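Cellulase (Uncultured bacterium, PDB 6XSO) probably hydrolyses internal beta-1,4 linkages of cellulose and related plant polysaccharides, as a broad-specificity endoglucanase of glycoside hydrolase family 5. Local coordinates at residues 101-106 with 159-164; 105-110 with 117-122; 109-114 with 166-171; 83-88 with 93-98. All coordinates share one frame; numbering follows the deposited sequence.

All four contacts illustrate how one outer helix of a TIM barrel, 97-111, is fixed in place. Contact 4 ties the loop after strand 78-81 to the helix start; contact 1 sets the helix beside helix 140-161; contact 2 seats it on strand 116-119; contact 3 joins the turn after it to the base of strand 168-171. Centre to centre, the spacing is about 7 Å for contacts 2 and 3, about 8 Å for contacts 1 and 2, and about 20 Å for contacts 3 and 4, at the two helix ends. Contact 4 lies on the barrel face where this fold carries its active site, and there the Glu-88 side chain is about 5 Å from a bound sodium ion.

Contact 1 of 4, residues 101-106 with 159-164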
# COMPACT_ATOMS: atom_id res chain seq x y z
N LYS A 101 -0.46 -1.40 -20.13
CA LYS A 101 -0.55 -2.81 -20.51
C LYS A 101 0.30 -3.69 -19.61
O LYS A 101 -0.12 -4.79 -19.24
CB LYS A 101 -0.11 -2.94 -21.96
CG LYS A 101 -0.17 -4.34 -22.54
CD LYS A 101 0.05 -4.31 -24.05
CE LYS A 101 0.07 -5.71 -24.66
NZ LYS A 101 0.26 -5.65 -26.14
N ARG A 102 1.50 -3.23 -19.25
CA ARG A 102 2.36 -4.05 -18.40
C ARG A 102 1.78 -4.17 -16.99
O ARG A 102 1.78 -5.26 -16.40
CB ARG A 102 3.79 -3.51 -18.35
CG ARG A 102 4.72 -4.30 -17.42
CD ARG A 102 4.80 -5.75 -17.83
NE ARG A 102 5.55 -6.52 -16.86
CZ ARG A 102 5.46 -7.84 -16.73
NH1 ARG A 102 4.66 -8.54 -17.51
NH2 ARG A 102 6.19 -8.46 -15.81
N VAL A 103 1.33 -3.05 -16.41
CA VAL A 103 0.69 -3.09 -15.10
C VAL A 103 -0.46 -4.08 -15.12
O VAL A 103 -0.62 -4.89 -14.20
CB VAL A 103 0.23 -1.68 -14.68
CG1 VAL A 103 -0.49 -1.77 -13.33
CG2 VAL A 103 1.40 -0.71 -14.60
N LYS A 104 -1.27 -4.03 -16.17
CA LYS A 104 -2.39 -4.95 -16.29
C LYS A 104 -1.93 -6.41 -16.35
O LYS A 104 -2.57 -7.29 -15.75
CB LYS A 104 -3.23 -4.57 -17.51
CG LYS A 104 -4.54 -5.34 -17.63
CD LYS A 104 -5.31 -4.93 -18.89
CE LYS A 104 -6.65 -5.66 -19.00
NZ LYS A 104 -6.54 -7.16 -18.92
N GLU A 105 -0.84 -6.71 -17.07
CA GLU A 105 -0.31 -8.07 -17.08
C GLU A 105 -0.00 -8.56 -15.66
O GLU A 105 -0.31 -9.71 -15.31
CB GLU A 105 0.94 -8.18 -17.95
CG GLU A 105 0.66 -8.08 -19.44
CD GLU A 105 1.91 -7.94 -20.33
OE1 GLU A 105 3.03 -7.76 -19.80
OE2 GLU A 105 1.76 -7.96 -21.57
N VAL A 106 0.67 -7.73 -14.86
CA VAL A 106 1.05 -8.17 -13.52
C VAL A 106 -0.19 -8.37 -12.66
O VAL A 106 -0.29 -9.36 -11.91
CB VAL A 106 2.06 -7.18 -12.91
CG1 VAL A 106 2.40 -7.60 -11.49
CG2 VAL A 106 3.32 -7.16 -13.78
N GLU A 159 -10.27 3.64 -15.49
CA GLU A 159 -10.81 3.17 -16.76
C GLU A 159 -10.17 1.87 -17.19
O GLU A 159 -10.85 0.96 -17.68
CB GLU A 159 -10.60 4.24 -17.84
CG GLU A 159 -11.45 5.46 -17.70
CD GLU A 159 -12.92 5.21 -17.99
OE1 GLU A 159 -13.24 4.10 -18.45
OE2 GLU A 159 -13.73 6.13 -17.76
N ALA A 160 -8.84 1.76 -17.05
CA ALA A 160 -8.15 0.57 -17.51
C ALA A 160 -8.64 -0.67 -16.77
O ALA A 160 -8.78 -1.75 -17.37
CB ALA A 160 -6.64 0.74 -17.35
N PHE A 161 -8.91 -0.54 -15.48
CA PHE A 161 -9.26 -1.66 -14.61
C PHE A 161 -10.75 -1.73 -14.29
O PHE A 161 -11.14 -2.54 -13.44
CB PHE A 161 -8.38 -1.62 -13.35
CG PHE A 161 -6.94 -1.93 -13.65
CD1 PHE A 161 -6.49 -3.24 -13.66
CD2 PHE A 161 -6.03 -0.92 -13.95
CE1 PHE A 161 -5.18 -3.54 -13.97
CE2 PHE A 161 -4.72 -1.21 -14.25
CZ PHE A 161 -4.29 -2.53 -14.28
N LYS A 162 -11.58 -0.97 -15.01
CA LYS A 162 -12.99 -0.85 -14.67
C LYS A 162 -13.72 -2.19 -14.67
O LYS A 162 -14.58 -2.42 -13.82
CB LYS A 162 -13.67 0.15 -15.62
CG LYS A 162 -15.18 0.31 -15.40
CD LYS A 162 -15.76 1.54 -16.15
CE LYS A 162 -15.48 1.51 -17.63
NZ LYS A 162 -15.87 2.80 -18.30
N ASP A 163 -13.40 -3.09 -15.62
CA ASP A 163 -14.16 -4.33 -15.80
C ASP A 163 -13.72 -5.45 -14.87
O ASP A 163 -14.31 -6.54 -14.91
CB ASP A 163 -14.07 -4.81 -17.28
CG ASP A 163 -15.13 -5.85 -17.65
OD1 ASP A 163 -16.31 -5.66 -17.26
OD2 ASP A 163 -14.84 -6.84 -18.38
N TYR A 164 -12.71 -5.23 -14.03
CA TYR A 164 -12.30 -6.25 -13.08
C TYR A 164 -13.30 -6.32 -11.93
O TYR A 164 -13.92 -5.33 -11.56
CB TYR A 164 -10.92 -5.92 -12.51
CG TYR A 164 -9.81 -6.20 -13.47
CD1 TYR A 164 -9.52 -5.32 -14.50
CD2 TYR A 164 -9.06 -7.37 -13.38
CE1 TYR A 164 -8.51 -5.57 -15.41
CE2 TYR A 164 -8.03 -7.64 -14.29
CZ TYR A 164 -7.76 -6.73 -15.30
OH TYR A 164 -6.76 -6.95 -16.22
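Phe-161 and Tyr-164 reach from the end of helix 140-161 and the turn beyond it to Val-103 and Lys-104, joining two neighbouring outer helices of the TIM barrel. The CZ end of the phenyl group meets main chain as well as side chains, obliquely, with Phe-161 CZ 3.7 Å from Lys-104 CA. Val-103 meets that ring crosswise through the methyl anti to its own backbone N, CG1 standing 4.0 Å from Phe-161 CZ. The aliphatic part of Lys-104 runs along the ring in the reverse sense. Extended for most of its length, this lysine turns only at its last torsion (chi4 -54°), which brings the ammonium back to the phenol oxygen: Lys-104 NZ donates to Tyr-164 OH at 2.7 Å, while Lys-104 CG and CE each lie 3.1 Å from the same oxygen. Tyr-164 OH is also hydrogen-bonded to Asp-108 OD1, and the other carboxylate oxygen forms a long, weak ion pair with Lys-104 NZ. Were a leucine to stand in for Lys-104, Tyr-164 OH would lose its ammonium donor and Asp-108 would probably lose its weak ion pair. Farther out, Arg-227 NH2 binds Tyr-164 O, and Phe-161 also packs on Val-107. The spacing of the two aromatic residues is set by a type I beta turn, in which Tyr-164 N donates to Phe-161 O at 3.2 Å.

Contact 2 of 4, residues 105-110 with 117-122; sequences EVVDYV and CIINVH
Helix 105-110 runs back along strand 117-119 almost antiparallel to it, the two short axes 9.0 Å apart at 158°, with Val-110 CA and Cys-117 CA only 6.3 Å from each other. The pair closes the unit of strand 78-81, helix 97-111 and strand 116-119, one beta-alpha-beta crossover of the barrel. Cys-117 projects toward two valines one turn apart. Its CB meets Val-110 CG1 at 3.7 Å. Its sulfur, placed anti to the backbone N (chi1 -172°), comes within 4.0 Å of Val-107 CG2 and 4.1 Å of Val-107 CG1, so that both methyls of that valine face the thiol from one side. The CG2 methyl of Val-107 then bridges to the next helix-facing position of the strand, touching Ile-119 CG2 at 3.6 Å, with the two side chains crossing at about a right angle. Ile-118, between them, points away from the helix and reaches Glu-171 in the barrel interior. Further along, Asn-120 ND2 donates to His-122 ND1 at 3.0 Å in a nearly straight bond (174°) that lies in both the ring and the amide planes, while Asn-120 ND2 also serves Glu-171 OE2. The helix-strand seam itself consists of methyl groups and one thiol, all buried, and its chemistry implies adhesion by shape and exclusion of water rather than by directional bonds.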
# COMPACT_ATOMS: atom_id res chain seq x y z
N GLU A 105 -0.84 -6.71 -17.07
CA GLU A 105 -0.31 -8.07 -17.08
C GLU A 105 -0.00 -8.56 -15.66
O GLU A 105 -0.31 -9.71 -15.31
CB GLU A 105 0.94 -8.18 -17.95
CG GLU A 105 0.66 -8.08 -19.44
CD GLU A 105 1.91 -7.94 -20.33
OE1 GLU A 105 3.03 -7.76 -19.80
OE2 GLU A 105 1.76 -7.96 -21.57
N VAL A 106 0.67 -7.73 -14.86
CA VAL A 106 1.05 -8.17 -13.52
C VAL A 106 -0.19 -8.37 -12.66
O VAL A 106 -0.29 -9.36 -11.91
CB VAL A 106 2.06 -7.18 -12.91
CG1 VAL A 106 2.40 -7.60 -11.49
CG2 VAL A 106 3.32 -7.16 -13.78
N VAL A 107 -1.16 -7.46 -12.75
CA VAL A 107 -2.43 -7.64 -12.04
C VAL A 107 -3.07 -8.96 -12.43
O VAL A 107 -3.55 -9.72 -11.58
CB VAL A 107 -3.35 -6.44 -12.30
CG1 VAL A 107 -4.73 -6.70 -11.75
CG2 VAL A 107 -2.73 -5.19 -11.70
N ASP A 108 -3.09 -9.26 -13.74
CA ASP A 108 -3.65 -10.51 -14.22
C ASP A 108 -2.94 -11.70 -13.60
O ASP A 108 -3.58 -12.69 -13.24
CB ASP A 108 -3.55 -10.57 -15.75
CG ASP A 108 -4.55 -9.67 -16.45
OD1 ASP A 108 -5.55 -9.26 -15.81
OD2 ASP A 108 -4.34 -9.35 -17.65
N TYR A 109 -1.61 -11.61 -13.45
CA TYR A 109 -0.88 -12.73 -12.86
C TYR A 109 -1.38 -13.00 -11.44
O TYR A 109 -1.42 -14.16 -10.99
CB TYR A 109 0.61 -12.39 -12.74
CG TYR A 109 1.40 -12.15 -14.00
CD1 TYR A 109 0.95 -12.56 -15.24
CD2 TYR A 109 2.64 -11.54 -13.92
CE1 TYR A 109 1.71 -12.33 -16.39
CE2 TYR A 109 3.41 -11.31 -15.04
CZ TYR A 109 2.93 -11.68 -16.27
OH TYR A 109 3.70 -11.45 -17.40
N VAL A 110 -1.71 -11.94 -10.71
CA VAL A 110 -2.14 -12.08 -9.32
C VAL A 110 -3.55 -12.64 -9.25
O VAL A 110 -3.81 -13.63 -8.54
CB VAL A 110 -2.05 -10.72 -8.60
CG1 VAL A 110 -2.67 -10.83 -7.23
CG2 VAL A 110 -0.61 -10.22 -8.53
N CYS A 117 -5.62 -8.15 -5.35
CA CYS A 117 -4.54 -7.34 -5.88
C CYS A 117 -4.82 -5.87 -5.58
O CYS A 117 -5.89 -5.36 -5.92
CB CYS A 117 -4.39 -7.52 -7.39
SG CYS A 117 -2.91 -6.72 -8.05
N ILE A 118 -3.88 -5.20 -4.92
CA ILE A 118 -3.95 -3.75 -4.71
C ILE A 118 -2.95 -3.09 -5.65
O ILE A 118 -1.76 -3.44 -5.64
CB ILE A 118 -3.61 -3.39 -3.25
CG1 ILE A 118 -4.61 -3.98 -2.25
CG2 ILE A 118 -3.52 -1.86 -3.08
CD1 ILE A 118 -4.10 -3.90 -0.78
N ILE A 119 -3.40 -2.09 -6.42
CA ILE A 119 -2.49 -1.24 -7.19
C ILE A 119 -2.59 0.18 -6.64
O ILE A 119 -3.66 0.61 -6.20
CB ILE A 119 -2.74 -1.23 -8.71
CG1 ILE A 119 -4.18 -0.87 -9.02
CG2 ILE A 119 -2.34 -2.59 -9.31
CD1 ILE A 119 -4.43 -0.68 -10.53
N ASN A 120 -1.48 0.90 -6.65
CA ASN A 120 -1.45 2.22 -6.02
C ASN A 120 -0.70 3.24 -6.90
O ASN A 120 -0.38 2.99 -8.06
CB ASN A 120 -0.86 2.17 -4.60
CG ASN A 120 0.66 2.05 -4.59
OD1 ASN A 120 1.28 1.81 -5.62
ND2 ASN A 120 1.27 2.23 -3.43
N VAL A 121 -0.44 4.39 -6.30
CA VAL A 121 0.42 5.45 -6.81
C VAL A 121 1.52 5.59 -5.75
O VAL A 121 1.24 6.00 -4.62
CB VAL A 121 -0.37 6.75 -7.01
CG1 VAL A 121 0.55 7.94 -7.26
CG2 VAL A 121 -1.37 6.61 -8.17
N HIS A 122 2.76 5.20 -6.10
CA HIS A 122 3.77 4.86 -5.09
C HIS A 122 4.79 5.96 -4.99
O HIS A 122 4.64 6.90 -4.19
CB HIS A 122 4.31 3.45 -5.35
CG HIS A 122 4.97 2.84 -4.16
ND1 HIS A 122 4.25 2.23 -3.16
CD2 HIS A 122 6.26 2.79 -3.77
CE1 HIS A 122 5.07 1.79 -2.23
NE2 HIS A 122 6.30 2.09 -2.58

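Contact 3 of 4, residues 109-114 with 166-171; sequences YVVAQD and DKVLFE
Lys-167, Val-111 and Asp-114 carry this junction, where the turn after helix 97-111 meets the base of strand 168-171 on the side of the TIM barrel that holds the N-terminal strand ends. Val-111 forms the apolar half. Its CG1 methyl lies 3.9 Å from Val-168 CG2, the two valines meeting at a slant, and 4.2 Å from Lys-167 CB, where the root of the lysine joins the same patch. Beyond that root the lysine chain bends twice, at chi2 (-67°) and chi4 (-74°), which carries it obliquely across Asp-114 and lays its CE methylene near both the backbone carbonyl and the carboxylate. A type I turn from Val-111 to Asp-114 delivers the acid, whose own backbone has a positive phi of 58°, the left-handed region. Tyr-116 adds a cation-pi partner for Lys-167, and the strand end is held in the sheet by backbone hydrogen bonding between Lys-167 and Cys-117. The opposite charges probably attract without direct pairing, since Asp-114 OD1 and Lys-167 NZ stand 4.0 Å apart, beyond a salt bridge. Two waters fill the role instead, each donating to one carboxylate oxygen and accepting from the ammonium, so that both oxygens are engaged where Asp-114 is exposed to solvent. One water is 2.7 Å from Asp-114 OD2 and 2.8 Å from Lys-167 NZ; the other is 2.9 Å from Asp-114 OD1 and 3.1 Å from Lys-167 NZ.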
# COMPACT_ATOMS: atom_id res chain seq x y z
N TYR A 109 -1.61 -11.61 -13.45
CA TYR A 109 -0.88 -12.73 -12.86
C TYR A 109 -1.38 -13.00 -11.44
O TYR A 109 -1.42 -14.16 -10.99
CB TYR A 109 0.61 -12.39 -12.74
CG TYR A 109 1.40 -12.15 -14.00
CD1 TYR A 109 0.95 -12.56 -15.24
CD2 TYR A 109 2.64 -11.54 -13.92
CE1 TYR A 109 1.71 -12.33 -16.39
CE2 TYR A 109 3.41 -11.31 -15.04
CZ TYR A 109 2.93 -11.68 -16.27
OH TYR A 109 3.70 -11.45 -17.40
N VAL A 110 -1.71 -11.94 -10.71
CA VAL A 110 -2.14 -12.08 -9.32
C VAL A 110 -3.55 -12.64 -9.25
O VAL A 110 -3.81 -13.63 -8.54
CB VAL A 110 -2.05 -10.72 -8.60
CG1 VAL A 110 -2.67 -10.83 -7.23
CG2 VAL A 110 -0.61 -10.22 -8.53
N VAL A 111 -4.49 -12.04 -9.98
CA VAL A 111 -5.87 -12.47 -9.86
C VAL A 111 -6.09 -13.83 -10.50
O VAL A 111 -7.08 -14.50 -10.19
CB VAL A 111 -6.85 -11.38 -10.37
CG1 VAL A 111 -6.69 -10.09 -9.56
CG2 VAL A 111 -6.68 -11.14 -11.84
N ALA A 112 -5.17 -14.28 -11.36
CA ALA A 112 -5.24 -15.64 -11.90
C ALA A 112 -5.17 -16.68 -10.80
O ALA A 112 -5.65 -17.80 -11.01
CB ALA A 112 -4.08 -15.88 -12.86
N GLN A 113 -4.60 -16.33 -9.65
CA GLN A 113 -4.49 -17.22 -8.50
C GLN A 113 -5.62 -17.02 -7.52
O GLN A 113 -5.57 -17.56 -6.41
CB GLN A 113 -3.15 -17.03 -7.80
CG GLN A 113 -1.97 -17.25 -8.74
CD GLN A 113 -1.94 -18.67 -9.33
OE1 GLN A 113 -2.41 -19.63 -8.73
NE2 GLN A 113 -1.35 -18.79 -10.51
N ASP A 114 -6.63 -16.25 -7.89
CA ASP A 114 -7.74 -15.91 -7.01
C ASP A 114 -7.26 -15.21 -5.74
O ASP A 114 -7.88 -15.31 -4.68
CB ASP A 114 -8.63 -17.11 -6.69
CG ASP A 114 -10.04 -16.69 -6.37
OD1 ASP A 114 -10.60 -15.85 -7.10
OD2 ASP A 114 -10.59 -17.20 -5.36
N ASP A 166 -14.18 -7.72 -7.80
CA ASP A 166 -13.84 -7.13 -6.51
C ASP A 166 -12.51 -7.61 -5.94
O ASP A 166 -12.08 -7.08 -4.91
CB ASP A 166 -14.99 -7.22 -5.49
CG ASP A 166 -15.25 -8.62 -4.97
OD1 ASP A 166 -14.57 -9.59 -5.39
OD2 ASP A 166 -16.16 -8.75 -4.11
N LYS A 167 -11.79 -8.49 -6.64
CA LYS A 167 -10.45 -8.85 -6.19
C LYS A 167 -9.44 -7.74 -6.45
O LYS A 167 -8.37 -7.74 -5.83
CB LYS A 167 -9.98 -10.12 -6.89
CG LYS A 167 -10.69 -11.38 -6.43
CD LYS A 167 -10.34 -11.72 -4.99
CE LYS A 167 -10.77 -13.16 -4.62
NZ LYS A 167 -12.23 -13.27 -4.46
N VAL A 168 -9.77 -6.76 -7.30
CA VAL A 168 -8.87 -5.65 -7.60
C VAL A 168 -9.31 -4.43 -6.80
O VAL A 168 -10.45 -3.97 -6.93
CB VAL A 168 -8.81 -5.34 -9.10
CG1 VAL A 168 -7.95 -4.10 -9.35
CG2 VAL A 168 -8.25 -6.53 -9.87
N LEU A 169 -8.39 -3.90 -6.00
CA LEU A 169 -8.59 -2.70 -5.19
C LEU A 169 -7.60 -1.63 -5.62
O LEU A 169 -6.51 -1.94 -6.12
CB LEU A 169 -8.38 -2.97 -3.69
CG LEU A 169 -9.49 -3.74 -2.96
CD1 LEU A 169 -9.33 -5.24 -3.18
CD2 LEU A 169 -9.51 -3.42 -1.47
N PHE A 170 -7.98 -0.36 -5.45
CA PHE A 170 -7.10 0.76 -5.74
C PHE A 170 -6.72 1.48 -4.45
O PHE A 170 -7.56 1.65 -3.56
CB PHE A 170 -7.78 1.81 -6.63
CG PHE A 170 -8.32 1.30 -7.94
CD1 PHE A 170 -7.80 0.19 -8.60
CD2 PHE A 170 -9.36 2.00 -8.56
CE1 PHE A 170 -8.33 -0.23 -9.82
CE2 PHE A 170 -9.88 1.59 -9.77
CZ PHE A 170 -9.37 0.48 -10.40
N GLU A 171 -5.47 1.96 -4.37
CA GLU A 171 -4.95 2.70 -3.23
C GLU A 171 -4.48 4.08 -3.68
O GLU A 171 -3.66 4.20 -4.59
CB GLU A 171 -3.81 1.92 -2.57
CG GLU A 171 -2.91 2.70 -1.63
CD GLU A 171 -1.62 1.94 -1.34
OE1 GLU A 171 -1.64 0.69 -1.42
OE2 GLU A 171 -0.60 2.59 -1.01
O HOH W 1 -12.43 -16.01 -3.80
O HOH W 2 -12.93 -14.14 -7.38

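Contact 4 of 4, residues 83-88 with 93-98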
# COMPACT_ATOMS: atom_id res chain seq x y z
N VAL A 83 3.05 0.78 -7.77
CA VAL A 83 3.37 1.28 -9.10
C VAL A 83 3.75 2.75 -8.99
O VAL A 83 3.03 3.53 -8.36
CB VAL A 83 2.19 1.14 -10.09
CG1 VAL A 83 2.60 1.60 -11.48
CG2 VAL A 83 1.69 -0.27 -10.17
N THR A 84 4.85 3.13 -9.63
CA THR A 84 5.29 4.52 -9.75
C THR A 84 5.06 4.99 -11.18
O THR A 84 5.51 4.34 -12.13
CB THR A 84 6.75 4.68 -9.34
OG1 THR A 84 6.90 4.28 -7.96
CG2 THR A 84 7.23 6.13 -9.54
N TRP A 85 4.37 6.12 -11.33
CA TRP A 85 3.82 6.50 -12.62
C TRP A 85 4.54 7.64 -13.32
O TRP A 85 4.41 7.76 -14.54
CB TRP A 85 2.33 6.86 -12.49
CG TRP A 85 1.50 5.74 -11.93
CD1 TRP A 85 1.26 5.48 -10.62
CD2 TRP A 85 0.81 4.71 -12.68
NE1 TRP A 85 0.48 4.35 -10.49
CE2 TRP A 85 0.18 3.87 -11.73
CE3 TRP A 85 0.66 4.43 -14.04
CZ2 TRP A 85 -0.60 2.79 -12.10
CZ3 TRP A 85 -0.10 3.33 -14.40
CH2 TRP A 85 -0.70 2.51 -13.43
N TYR A 86 5.31 8.47 -12.61
CA TYR A 86 5.72 9.76 -13.17
C TYR A 86 6.66 9.62 -14.36
O TYR A 86 6.70 10.52 -15.22
CB TYR A 86 6.33 10.66 -12.09
CG TYR A 86 7.75 10.31 -11.63
CD1 TYR A 86 8.86 10.93 -12.20
CD2 TYR A 86 7.97 9.41 -10.60
CE1 TYR A 86 10.14 10.63 -11.77
CE2 TYR A 86 9.24 9.10 -10.17
CZ TYR A 86 10.33 9.73 -10.76
OH TYR A 86 11.61 9.44 -10.35
N GLN A 87 7.45 8.54 -14.43
CA GLN A 87 8.32 8.32 -15.57
C GLN A 87 7.58 7.67 -16.73
O GLN A 87 8.21 7.33 -17.75
CB GLN A 87 9.54 7.49 -15.19
CG GLN A 87 10.29 8.06 -13.98
CD GLN A 87 11.70 7.53 -13.84
OE1 GLN A 87 11.92 6.54 -13.15
NE2 GLN A 87 12.65 8.18 -14.52
N GLU A 88 6.27 7.50 -16.59
CA GLU A 88 5.42 6.89 -17.61
C GLU A 88 4.30 7.83 -18.05
O GLU A 88 3.37 7.39 -18.73
CB GLU A 88 4.85 5.56 -17.09
CG GLU A 88 5.90 4.53 -16.67
CD GLU A 88 6.79 4.02 -17.82
OE1 GLU A 88 6.47 4.23 -19.01
OE2 GLU A 88 7.81 3.39 -17.52
N GLY A 93 0.10 14.41 -18.49
CA GLY A 93 -0.29 13.45 -17.49
C GLY A 93 -0.81 12.14 -18.04
O GLY A 93 -1.25 11.30 -17.25
N LYS A 94 -0.78 11.95 -19.36
CA LYS A 94 -1.26 10.72 -19.96
C LYS A 94 -0.23 9.61 -19.79
O LYS A 94 0.95 9.79 -20.13
CB LYS A 94 -1.58 10.94 -21.45
CG LYS A 94 -2.25 9.71 -22.10
CD LYS A 94 -2.61 9.95 -23.55
CE LYS A 94 -1.40 9.80 -24.45
NZ LYS A 94 -1.80 9.76 -25.89
N VAL A 95 -0.68 8.46 -19.29
CA VAL A 95 0.17 7.27 -19.11
C VAL A 95 0.27 6.58 -20.46
O VAL A 95 -0.74 6.38 -21.14
CB VAL A 95 -0.44 6.32 -18.07
CG1 VAL A 95 0.38 5.03 -17.94
CG2 VAL A 95 -0.58 7.03 -16.71
N ASN A 96 1.48 6.20 -20.87
CA ASN A 96 1.62 5.57 -22.17
C ASN A 96 0.99 4.18 -22.16
O ASN A 96 0.90 3.52 -21.13
CB ASN A 96 3.08 5.51 -22.62
CG ASN A 96 3.94 4.70 -21.71
OD1 ASN A 96 3.96 3.47 -21.78
ND2 ASN A 96 4.69 5.39 -20.87
N GLU A 97 0.53 3.75 -23.34
CA GLU A 97 -0.24 2.50 -23.42
C GLU A 97 0.60 1.29 -23.04
O GLU A 97 0.10 0.35 -22.40
CB GLU A 97 -0.83 2.34 -24.83
CG GLU A 97 -1.93 3.33 -25.14
CD GLU A 97 -2.48 3.17 -26.55
OE1 GLU A 97 -2.08 2.20 -27.24
OE2 GLU A 97 -3.30 4.01 -26.96
N ALA A 98 1.89 1.30 -23.39
CA ALA A 98 2.73 0.14 -23.10
C ALA A 98 2.86 -0.07 -21.59
O ALA A 98 2.88 -1.21 -21.11
CB ALA A 98 4.11 0.31 -23.74
O HOH W 3 6.39 1.97 -21.23
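Trp-85 lays the six-membered part of its indole against the two methyls of Val-95, CE3 lying 3.9 Å from Val-95 CG2 and CZ3 4.0 Å from Val-95 CG1, in an oblique approach. Val-83 CG1 sits over one indole face, toward its rim, and the ring nitrogen is spent on Asn-120 O, so the indole is held from several directions. Beside this apolar patch the polar part of the contact is built on Glu-88. Its backbone oxygen accepts from Asn-96 N at 3.1 Å and also receives a CA-H...O contact from Val-95 CA at 3.2 Å. The glutamate side chain, folded at chi2, turns its carboxylate to the same asparagine: Asn-96 ND2 donates to Glu-88 OE1 at 2.8 Å, almost straight (173°), in the amide plane and on the anti lone pair, although the carboxylate and amide planes stand 66° apart. Glu-88 OE2 is hydrogen-bonded to His-54 ND1, so the carboxylate is gripped through both oxygens. Gln-156 of helix 140-161 holds the segment 93-98 from outside through Val-95 N and Gly-93 O. With CG between the backbone N and the carbonyl carbon (chi1 62°), the Asn-96 amide turns back over its own backbone, and OD1 accepts from Trp-99 N. With an alanine here, Trp-99 N would probably lose its cap and Glu-88 OE1 its amide donor. The OD1 bond makes Asn-96 the N-cap of helix 97-111, while its bonds to Glu-88 fasten that cap to the preceding beta-alpha loop of the TIM barrel.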